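Local structure of uncharacterized protein Atu1656 (Agrobacterium tumefaciens, 2OJH) at residues R35-A46 with L58-L69; G228-D237 with V249-D257. The protein is of unknown function but belongs to the TolB family and folds as a six-bladed beta-propeller, which may serve in binding other molecules. All coordinates share one frame; numbering follows the deposited sequence.

Contact 1: R35-A46 with L58-L69; sequences RVVWQTPELFEA and LNSEGLLYRLSL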
loop_
_atom_site.group_PDB
_atom_site.type_symbol
_atom_site.label_atom_id
_atom_site.label_comp_id
_atom_site.label_asym_id
_atom_site.label_seq_id
_atom_site.Cartn_x
_atom_site.Cartn_y
_atom_site.Cartn_z
ATOM N N ARG A 35 7.378 11.607 13.985
ATOM C CA ARG A 35 6.357 12.292 14.773
ATOM C C ARG A 35 5.127 11.393 14.933
ATOM O O ARG A 35 4.842 10.590 14.047
ATOM C CB ARG A 35 5.990 13.644 14.139
ATOM C CG ARG A 35 4.579 13.769 13.556
ATOM C CD ARG A 35 4.230 15.235 13.362
ATOM N NE ARG A 35 2.797 15.518 13.440
ATOM C CZ ARG A 35 2.046 15.914 12.414
ATOM N NH1 ARG A 35 0.745 16.157 12.594
ATOM N NH2 ARG A 35 2.584 16.062 11.209
ATOM N N VAL A 36 4.412 11.556 16.047
ATOM C CA VAL A 36 3.176 10.822 16.310
ATOM C C VAL A 36 2.008 11.740 15.928
ATOM O O VAL A 36 1.844 12.838 16.492
ATOM C CB VAL A 36 3.088 10.433 17.793
ATOM C CG1 VAL A 36 1.741 9.776 18.114
ATOM C CG2 VAL A 36 4.269 9.537 18.193
ATOM N N VAL A 37 1.216 11.303 14.956
ATOM C CA VAL A 37 0.028 12.034 14.543
ATOM C C VAL A 37 -1.143 11.750 15.473
ATOM O O VAL A 37 -1.856 12.665 15.870
ATOM C CB VAL A 37 -0.372 11.652 13.106
ATOM C CG1 VAL A 37 -1.574 12.476 12.655
ATOM C CG2 VAL A 37 0.788 11.915 12.187
ATOM N N TRP A 38 -1.351 10.480 15.810
ATOM C CA TRP A 38 -2.522 10.082 16.598
ATOM C C TRP A 38 -2.336 8.670 17.132
ATOM O O TRP A 38 -1.876 7.795 16.391
ATOM C CB TRP A 38 -3.758 10.099 15.694
ATOM C CG TRP A 38 -5.045 9.992 16.421
ATOM C CD1 TRP A 38 -5.527 10.849 17.375
ATOM C CD2 TRP A 38 -6.039 8.992 16.231
ATOM N NE1 TRP A 38 -6.766 10.417 17.805
ATOM C CE2 TRP A 38 -7.107 9.287 17.113
ATOM C CE3 TRP A 38 -6.141 7.881 15.393
ATOM C CZ2 TRP A 38 -8.265 8.507 17.183
ATOM C CZ3 TRP A 38 -7.318 7.089 15.455
ATOM C CH2 TRP A 38 -8.350 7.404 16.363
ATOM N N GLN A 39 -2.683 8.459 18.406
ATOM C CA GLN A 39 -2.721 7.121 19.000
ATOM C C GLN A 39 -4.137 6.787 19.371
ATOM O O GLN A 39 -4.919 7.683 19.734
ATOM C CB GLN A 39 -1.801 7.011 20.212
ATOM C CG GLN A 39 -0.344 7.343 19.849
ATOM C CD GLN A 39 0.627 6.956 20.913
ATOM O OE1 GLN A 39 0.279 6.915 22.101
ATOM N NE2 GLN A 39 1.879 6.695 20.508
ATOM N N THR A 40 -4.484 5.503 19.286
ATOM C CA THR A 40 -5.852 5.055 19.570
ATOM C C THR A 40 -5.855 3.628 20.102
ATOM O O THR A 40 -4.977 2.846 19.746
ATOM C CB THR A 40 -6.762 5.167 18.306
ATOM O OG1 THR A 40 -8.067 4.617 18.566
ATOM C CG2 THR A 40 -6.142 4.470 17.125
ATOM N N PRO A 41 -6.828 3.299 20.970
ATOM C CA PRO A 41 -7.040 1.891 21.344
ATOM C C PRO A 41 -7.708 1.057 20.231
ATOM O O PRO A 41 -7.799 -0.154 20.350
ATOM C CB PRO A 41 -7.942 1.993 22.578
ATOM C CG PRO A 41 -8.732 3.235 22.330
ATOM C CD PRO A 41 -7.769 4.190 21.671
ATOM N N GLU A 42 -8.149 1.715 19.167
ATOM C CA GLU A 42 -8.706 1.027 18.009
ATOM C C GLU A 42 -7.596 0.512 17.093
ATOM O O GLU A 42 -6.420 0.859 17.266
ATOM C CB GLU A 42 -9.648 1.958 17.238
ATOM C CG GLU A 42 -10.716 2.624 18.118
ATOM C CD GLU A 42 -11.756 1.648 18.648
ATOM O OE1 GLU A 42 -12.008 0.610 17.999
ATOM O OE2 GLU A 42 -12.334 1.921 19.719
ATOM N N LEU A 43 -7.976 -0.320 16.125
ATOM C CA LEU A 43 -7.031 -0.842 15.140
ATOM C C LEU A 43 -7.180 -0.045 13.844
ATOM O O LEU A 43 -8.202 -0.156 13.148
ATOM C CB LEU A 43 -7.303 -2.335 14.906
ATOM C CG LEU A 43 -6.241 -3.152 14.173
ATOM C CD1 LEU A 43 -5.012 -3.307 15.046
ATOM C CD2 LEU A 43 -6.829 -4.515 13.846
ATOM N N PHE A 44 -6.190 0.799 13.559
ATOM C CA PHE A 44 -6.204 1.630 12.364
ATOM C C PHE A 44 -5.051 1.163 11.510
ATOM O O PHE A 44 -4.008 0.758 12.047
ATOM C CB PHE A 44 -6.038 3.110 12.707
ATOM C CG PHE A 44 -7.331 3.816 12.921
ATOM C CD1 PHE A 44 -8.132 3.518 14.024
ATOM C CD2 PHE A 44 -7.776 4.746 11.988
ATOM C CE1 PHE A 44 -9.342 4.167 14.225
ATOM C CE2 PHE A 44 -9.000 5.397 12.179
ATOM C CZ PHE A 44 -9.777 5.101 13.291
ATOM N N GLU A 45 -5.232 1.215 10.188
ATOM C CA GLU A 45 -4.303 0.540 9.281
ATOM C C GLU A 45 -3.955 1.317 8.033
ATOM O O GLU A 45 -4.770 2.074 7.525
ATOM C CB GLU A 45 -4.889 -0.840 8.885
ATOM C CG GLU A 45 -5.113 -1.744 10.122
ATOM C CD GLU A 45 -5.529 -3.148 9.798
ATOM O OE1 GLU A 45 -4.635 -3.965 9.493
ATOM O OE2 GLU A 45 -6.747 -3.460 9.912
ATOM N N ALA A 46 -2.738 1.104 7.534
ATOM C CA ALA A 46 -2.441 1.366 6.097
ATOM C C ALA A 46 -2.697 2.789 5.577
ATOM O O ALA A 46 -3.560 3.032 4.698
ATOM C CB ALA A 46 -3.152 0.293 5.199
ATOM N N LEU A 58 -6.824 6.422 6.234
ATOM C CA LEU A 58 -6.624 5.149 6.940
ATOM C C LEU A 58 -7.889 4.287 6.878
ATOM O O LEU A 58 -9.000 4.802 6.742
ATOM C CB LEU A 58 -6.353 5.395 8.434
ATOM C CG LEU A 58 -5.025 5.907 9.025
ATOM C CD1 LEU A 58 -3.961 4.863 9.194
ATOM C CD2 LEU A 58 -4.487 7.188 8.352
ATOM N N ASN A 59 -7.737 2.978 7.042
ATOM C CA ASN A 59 -8.930 2.169 7.314
ATOM C C ASN A 59 -8.946 1.607 8.726
ATOM O O ASN A 59 -7.893 1.350 9.345
ATOM C CB ASN A 59 -9.127 1.048 6.274
ATOM C CG ASN A 59 -7.949 0.107 6.224
ATOM O OD1 ASN A 59 -6.891 0.464 5.728
ATOM N ND2 ASN A 59 -8.125 -1.088 6.754
ATOM N N SER A 60 -10.159 1.365 9.200
ATOM C CA SER A 60 -10.358 0.715 10.476
ATOM C C SER A 60 -11.700 -0.010 10.481
ATOM O O SER A 60 -12.765 0.606 10.281
ATOM C CB SER A 60 -10.302 1.745 11.606
ATOM O OG SER A 60 -10.517 1.125 12.867
ATOM N N GLU A 61 -11.629 -1.315 10.720
ATOM C CA GLU A 61 -12.820 -2.162 10.875
ATOM C C GLU A 61 -13.774 -2.034 9.685
ATOM O O GLU A 61 -14.993 -1.948 9.855
ATOM C CB GLU A 61 -13.533 -1.860 12.204
ATOM C CG GLU A 61 -12.629 -1.937 13.434
ATOM C CD GLU A 61 -12.183 -3.359 13.773
ATOM O OE1 GLU A 61 -12.845 -4.323 13.319
ATOM O OE2 GLU A 61 -11.173 -3.525 14.505
ATOM N N GLY A 62 -13.194 -1.997 8.485
ATOM C CA GLY A 62 -13.953 -1.964 7.234
ATOM C C GLY A 62 -14.368 -0.600 6.702
ATOM O O GLY A 62 -14.947 -0.507 5.608
ATOM N N LEU A 63 -14.079 0.452 7.465
ATOM C CA LEU A 63 -14.448 1.817 7.103
ATOM C C LEU A 63 -13.230 2.663 6.808
ATOM O O LEU A 63 -12.126 2.358 7.286
ATOM C CB LEU A 63 -15.257 2.458 8.224
ATOM C CG LEU A 63 -16.620 1.797 8.542
ATOM C CD1 LEU A 63 -17.271 2.548 9.695
ATOM C CD2 LEU A 63 -17.566 1.801 7.333
ATOM N N LEU A 64 -13.412 3.716 6.010
ATOM C CA LEU A 64 -12.292 4.617 5.702
ATOM C C LEU A 64 -12.405 5.916 6.493
ATOM O O LEU A 64 -13.510 6.445 6.667
ATOM C CB LEU A 64 -12.275 4.993 4.220
ATOM C CG LEU A 64 -11.664 4.093 3.167
ATOM C CD1 LEU A 64 -11.697 4.916 1.893
ATOM C CD2 LEU A 64 -10.231 3.746 3.530
ATOM N N TYR A 65 -11.254 6.455 6.906
ATOM C CA TYR A 65 -11.206 7.703 7.672
ATOM C C TYR A 65 -10.126 8.675 7.192
ATOM O O TYR A 65 -9.003 8.261 6.880
ATOM C CB TYR A 65 -10.933 7.401 9.151
ATOM C CG TYR A 65 -11.983 6.572 9.831
ATOM C CD1 TYR A 65 -11.953 5.186 9.764
ATOM C CD2 TYR A 65 -12.990 7.175 10.577
ATOM C CE1 TYR A 65 -12.935 4.407 10.400
ATOM C CE2 TYR A 65 -13.960 6.404 11.233
ATOM C CZ TYR A 65 -13.921 5.023 11.127
ATOM O OH TYR A 65 -14.868 4.244 11.755
ATOM N N ARG A 66 -10.452 9.969 7.185
ATOM C CA ARG A 66 -9.440 11.013 6.979
ATOM C C ARG A 66 -8.949 11.550 8.338
ATOM O O ARG A 66 -9.757 11.844 9.225
ATOM C CB ARG A 66 -10.008 12.177 6.151
ATOM C CG ARG A 66 -10.492 11.802 4.760
ATOM C CD ARG A 66 -11.032 13.016 4.007
ATOM N NE ARG A 66 -12.047 12.604 3.029
ATOM C CZ ARG A 66 -13.367 12.552 3.271
ATOM N NH1 ARG A 66 -14.216 12.172 2.312
ATOM N NH2 ARG A 66 -13.851 12.867 4.476
ATOM N N LEU A 67 -7.629 11.664 8.494
ATOM C CA LEU A 67 -7.027 12.281 9.681
ATOM C C LEU A 67 -6.205 13.488 9.245
ATOM O O LEU A 67 -5.180 13.321 8.565
ATOM C CB LEU A 67 -6.121 11.294 10.402
ATOM C CG LEU A 67 -6.742 10.163 11.224
ATOM C CD1 LEU A 67 -7.504 9.112 10.379
ATOM C CD2 LEU A 67 -5.595 9.495 11.957
ATOM N N SER A 68 -6.674 14.684 9.602
ATOM C CA SER A 68 -6.001 15.923 9.222
ATOM C C SER A 68 -4.644 16.072 9.898
ATOM O O SER A 68 -4.504 15.805 11.083
ATOM C CB SER A 68 -6.870 17.132 9.550
ATOM O OG SER A 68 -6.245 18.303 9.076
ATOM N N LEU A 69 -3.662 16.512 9.126
ATOM C CA LEU A 69 -2.293 16.707 9.626
ATOM C C LEU A 69 -2.059 18.074 10.285
ATOM O O LEU A 69 -1.036 18.281 10.934
ATOM C CB LEU A 69 -1.273 16.444 8.521
ATOM C CG LEU A 69 -1.165 14.949 8.172
ATOM C CD1 LEU A 69 -0.328 14.770 6.954
ATOM C CD2 LEU A 69 -0.589 14.133 9.338
HETATM O O HOH W 1 -10.681 -1.398 16.303
HETATM O O HOH W 2 -9.071 -2.280 11.528
#

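Contact 2: G228-D237 with V249-D257; sequences GDKVVFVSYD and VRVQLMDMD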
loop_
_atom_site.group_PDB
_atom_site.type_symbol
_atom_site.label_atom_id
_atom_site.label_comp_id
_atom_site.label_asym_id
_atom_site.label_seq_id
_atom_site.Cartn_x
_atom_site.Cartn_y
_atom_site.Cartn_z
ATOM N N GLY A 228 11.605 9.788 -6.479
ATOM C CA GLY A 228 12.306 8.914 -7.410
ATOM C C GLY A 228 13.674 8.434 -7.017
ATOM O O GLY A 228 14.418 7.942 -7.875
ATOM N N ASP A 229 14.016 8.532 -5.737
ATOM C CA ASP A 229 15.347 8.087 -5.301
ATOM C C ASP A 229 15.327 6.872 -4.357
ATOM O O ASP A 229 16.347 6.205 -4.186
ATOM C CB ASP A 229 16.176 9.240 -4.669
ATOM C CG ASP A 229 15.502 9.874 -3.431
ATOM O OD1 ASP A 229 14.261 9.910 -3.366
ATOM O OD2 ASP A 229 16.234 10.341 -2.525
ATOM N N LYS A 230 14.176 6.606 -3.739
ATOM C CA LYS A 230 14.111 5.653 -2.623
ATOM C C LYS A 230 12.857 4.806 -2.676
ATOM O O LYS A 230 11.804 5.215 -3.197
ATOM C CB LYS A 230 14.134 6.397 -1.264
ATOM C CG LYS A 230 15.430 7.149 -0.892
ATOM C CD LYS A 230 16.583 6.191 -0.666
ATOM C CE LYS A 230 17.838 6.938 -0.194
ATOM N NZ LYS A 230 19.082 6.096 -0.238
ATOM N N VAL A 231 12.984 3.615 -2.103
ATOM C CA VAL A 231 11.862 2.712 -1.872
ATOM C C VAL A 231 11.859 2.343 -0.384
ATOM O O VAL A 231 12.895 1.886 0.149
ATOM C CB VAL A 231 12.048 1.395 -2.715
ATOM C CG1 VAL A 231 10.992 0.338 -2.351
ATOM C CG2 VAL A 231 12.032 1.717 -4.237
ATOM N N VAL A 232 10.693 2.481 0.252
ATOM C CA VAL A 232 10.497 2.032 1.645
ATOM C C VAL A 232 9.729 0.693 1.609
ATOM O O VAL A 232 8.921 0.448 0.704
ATOM C CB VAL A 232 9.736 3.132 2.496
ATOM C CG1 VAL A 232 8.310 3.287 2.034
ATOM C CG2 VAL A 232 9.770 2.828 3.993
ATOM N N PHE A 233 9.975 -0.177 2.581
ATOM C CA PHE A 233 9.344 -1.487 2.587
ATOM C C PHE A 233 9.542 -2.084 3.975
ATOM O O PHE A 233 10.239 -1.493 4.801
ATOM C CB PHE A 233 9.876 -2.404 1.455
ATOM C CG PHE A 233 11.345 -2.780 1.583
ATOM C CD1 PHE A 233 12.324 -1.917 1.135
ATOM C CD2 PHE A 233 11.725 -4.025 2.071
ATOM C CE1 PHE A 233 13.679 -2.268 1.221
ATOM C CE2 PHE A 233 13.091 -4.372 2.189
ATOM C CZ PHE A 233 14.044 -3.493 1.767
ATOM N N VAL A 234 8.859 -3.190 4.256
ATOM C CA VAL A 234 8.989 -3.879 5.544
ATOM C C VAL A 234 9.697 -5.219 5.339
ATOM O O VAL A 234 9.385 -5.921 4.387
ATOM C CB VAL A 234 7.621 -4.166 6.139
ATOM C CG1 VAL A 234 7.719 -5.055 7.382
ATOM C CG2 VAL A 234 6.884 -2.855 6.481
ATOM N N SER A 235 10.595 -5.590 6.250
ATOM C CA SER A 235 11.254 -6.912 6.259
ATOM C C SER A 235 10.810 -7.722 7.478
ATOM O O SER A 235 11.026 -7.298 8.617
ATOM C CB SER A 235 12.781 -6.772 6.311
ATOM O OG SER A 235 13.304 -6.443 5.026
ATOM N N TYR A 236 10.173 -8.872 7.243
ATOM C CA TYR A 236 9.835 -9.797 8.318
ATOM C C TYR A 236 11.001 -10.751 8.489
ATOM O O TYR A 236 11.794 -10.889 7.567
ATOM C CB TYR A 236 8.675 -10.653 7.899
ATOM C CG TYR A 236 7.308 -10.011 7.902
ATOM C CD1 TYR A 236 6.480 -10.088 9.029
ATOM C CD2 TYR A 236 6.834 -9.387 6.783
ATOM C CE1 TYR A 236 5.180 -9.535 9.013
ATOM C CE2 TYR A 236 5.546 -8.825 6.764
ATOM C CZ TYR A 236 4.730 -8.920 7.896
ATOM O OH TYR A 236 3.422 -8.384 7.882
ATOM N N ASP A 237 11.098 -11.441 9.624
ATOM C CA ASP A 237 12.029 -12.565 9.709
ATOM C C ASP A 237 11.712 -13.602 8.617
ATOM O O ASP A 237 10.571 -13.716 8.146
ATOM C CB ASP A 237 12.033 -13.210 11.106
ATOM C CG ASP A 237 12.483 -12.244 12.213
ATOM O OD1 ASP A 237 13.048 -11.152 11.925
ATOM O OD2 ASP A 237 12.250 -12.584 13.395
ATOM N N VAL A 249 9.177 -6.431 13.295
ATOM C CA VAL A 249 9.654 -6.235 11.911
ATOM C C VAL A 249 10.677 -5.070 11.799
ATOM O O VAL A 249 11.038 -4.460 12.810
ATOM C CB VAL A 249 8.500 -6.071 10.881
ATOM C CG1 VAL A 249 7.555 -7.282 10.926
ATOM C CG2 VAL A 249 7.718 -4.748 11.076
ATOM N N ARG A 250 11.163 -4.827 10.577
ATOM C CA ARG A 250 12.098 -3.746 10.277
ATOM C C ARG A 250 11.492 -2.920 9.154
ATOM O O ARG A 250 11.025 -3.488 8.179
ATOM C CB ARG A 250 13.438 -4.311 9.799
ATOM C CG ARG A 250 14.196 -5.161 10.816
ATOM C CD ARG A 250 15.368 -5.904 10.159
ATOM N NE ARG A 250 16.380 -6.346 11.124
ATOM C CZ ARG A 250 16.340 -7.487 11.813
ATOM N NH1 ARG A 250 15.323 -8.333 11.674
ATOM N NH2 ARG A 250 17.325 -7.784 12.654
ATOM N N VAL A 251 11.480 -1.598 9.298
ATOM C CA VAL A 251 11.092 -0.710 8.210
ATOM C C VAL A 251 12.415 -0.358 7.517
ATOM O O VAL A 251 13.341 0.173 8.148
ATOM C CB VAL A 251 10.312 0.524 8.713
ATOM C CG1 VAL A 251 10.038 1.527 7.580
ATOM C CG2 VAL A 251 8.981 0.087 9.364
ATOM N N GLN A 252 12.496 -0.705 6.233
ATOM C CA GLN A 252 13.708 -0.595 5.470
ATOM C C GLN A 252 13.587 0.465 4.409
ATOM O O GLN A 252 12.484 0.802 3.975
ATOM C CB GLN A 252 14.000 -1.911 4.744
ATOM C CG GLN A 252 14.004 -3.136 5.604
ATOM C CD GLN A 252 15.274 -3.263 6.371
ATOM O OE1 GLN A 252 15.348 -2.823 7.502
ATOM N NE2 GLN A 252 16.302 -3.831 5.753
ATOM N N LEU A 253 14.745 0.946 3.962
ATOM C CA LEU A 253 14.816 1.891 2.860
ATOM C C LEU A 253 15.984 1.482 1.973
ATOM O O LEU A 253 17.017 0.982 2.472
ATOM C CB LEU A 253 15.036 3.320 3.385
ATOM C CG LEU A 253 14.777 4.514 2.450
ATOM C CD1 LEU A 253 13.319 4.716 2.258
ATOM C CD2 LEU A 253 15.398 5.837 2.989
HETATM N N MSE A 254 15.809 1.680 0.667
HETATM C CA MSE A 254 16.875 1.446 -0.313
HETATM C C MSE A 254 16.735 2.358 -1.535
HETATM O O MSE A 254 15.683 2.967 -1.750
HETATM C CB MSE A 254 16.814 -0.002 -0.778
HETATM C CG MSE A 254 15.538 -0.288 -1.555
HETATM SE SE MSE A 254 15.340 -2.186 -1.952
HETATM C CE MSE A 254 13.499 -2.142 -2.581
ATOM N N ASP A 255 17.795 2.410 -2.344
ATOM C CA ASP A 255 17.784 3.115 -3.640
ATOM C C ASP A 255 16.826 2.403 -4.614
ATOM O O ASP A 255 16.513 1.215 -4.422
ATOM C CB ASP A 255 19.208 3.152 -4.236
ATOM C CG ASP A 255 20.204 3.951 -3.379
ATOM O OD1 ASP A 255 19.773 4.804 -2.576
ATOM O OD2 ASP A 255 21.437 3.736 -3.511
HETATM N N MSE A 256 16.353 3.109 -5.650
HETATM C CA MSE A 256 15.517 2.487 -6.700
HETATM C C MSE A 256 16.068 1.171 -7.273
HETATM O O MSE A 256 15.301 0.283 -7.650
HETATM C CB MSE A 256 15.313 3.421 -7.883
HETATM C CG MSE A 256 14.597 4.678 -7.588
HETATM SE SE MSE A 256 12.847 4.415 -6.789
HETATM C CE MSE A 256 11.881 3.713 -8.258
ATOM N N ASP A 257 17.391 1.057 -7.371
ATOM C CA ASP A 257 18.001 -0.113 -8.001
ATOM C C ASP A 257 18.324 -1.170 -6.963
ATOM O O ASP A 257 18.966 -2.182 -7.271
ATOM C CB ASP A 257 19.263 0.271 -8.807
ATOM C CG ASP A 257 20.399 0.781 -7.930
ATOM O OD1 ASP A 257 20.170 1.074 -6.743
ATOM O OD2 ASP A 257 21.540 0.890 -8.433
HETATM O O HOH W 3 18.019 5.630 -6.497
HETATM O O HOH W 4 15.823 -6.244 3.970
#

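Contact 1: R35-A46 with L58-L69
Phe44 lays its benzene ring against Ser60, and the packing across this contact is built outward from it. Its first torsion (chi1 -91°, well off the usual staggered value) leaves CG roughly anti to the carbonyl carbon and turns the ring toward strand 55-60. Leu58 CB stands at the ring's edge, near its plane, 3.9 Å from Phe44 CD2. Over the face, Ser60 OG lies 3.5 Å from Phe44 CE1, and Ser60 CB sits 3.6 Å from the ring centroid, almost on the normal; Trp38 CZ3 covers the opposite face. Farther along, Phe44 CE2 meets Tyr65 CD1 at 3.8 Å and CZ lies over one face of the Tyr65 ring near its rim; the two rings meet obliquely, their planes 49° apart. Serine suits this place: it is slim enough to sit under a ring, and its OG donates to Leu43 O (2.7 Å) from above the carbonyl plane. A water also donates to Leu43 O, bridging it to Glu45 OE2 and Glu61 N. Glu45 and Asn59 form an antiparallel hydrogen-bonded pair (Glu45 N to Asn59 O, 2.8 Å). Glu45 OE1 forms a salt bridge with Arg245, and Asn59 OD1 accepts from His90 while its ND2 donates to Asn88. Leu67 CD2 touches Trp38 CE3 at 3.8 Å, and Leu69 CD2 rests between both methyls of Val37. The chain thus leaves strand 33-40 of one sheet and enters strand 45-49 of the next, a blade-to-blade passage characteristic of beta-propellers.

Contact 2: G228-D237 with V249-D257
Phe233 and Met254 both hold CG between their own backbone N and carbonyl carbon (chi1 65° and 66°), which swings the ring and the selenomethionine chain over their partner strand, where they meet. Gln252 CB, set by the backbone, lies over one face of the Phe233 ring, 3.6 Å from the centroid: a CH-pi contact. From there Gln252 CG, anti to the carbonyl carbon, continues to Ser235 OG, 3.4 Å away. The ring's CE1 reaches Met254 SE at 3.6 Å, an oblique Met-aromatic contact, and the extended chain carries Met254 CE on to Val231 CG1 at 3.5 Å. A long, flexible side chain suits this place because it can span two neighbours. On the other face of the sheet, the branched Val232 and Val251 present methyls to each other diagonally across the strands (CG2 to CG1, 3.8 Å), while Val232 directly faces Leu253. The strands run antiparallel; Val231 with Met254, Phe233 with Gln252 and Ser235 with Arg250 are hydrogen-bonded pairs, including a nearly straight bond from Gln252 N to Phe233 O of 2.8 Å. Near one end Lys230 NZ makes a salt bridge to Asp255 OD1 at 2.8 Å, while Asp255 OD2 is held by Asn260. Ser235 OG and Gln252 OE1 are satisfied by Asp219 and Thr263. The pair forms the middle of a four-stranded antiparallel sheet, flanked by strands 217-224 and 262-267, and Val232 and Val251 rest on Phe286 of strand 285-291.

In the fold
Contact 1 closes before contact 2 opens along the chain; their centres lie 22 Å apart, and their nearest atoms about 9 Å apart. The sheet of strands 33-40, 22-28 and 285-291 unites both ends of the chain and so closes the propeller ring. Contact 1 joins this closing sheet, through strand 33-40, to the next blade (strands 45-49, 55-60 and 63-68), with Leu43, Glu45 and Leu58 touching strand 285-291. Contact 2 lies within the blade on the closing sheet's other side (strands 217-224 to 262-267) and packs on strand 285-291. Arg245, from the loop joining the two strands of contact 2, reaches Glu45 of contact 1, bridging the blades on either side of the closing sheet.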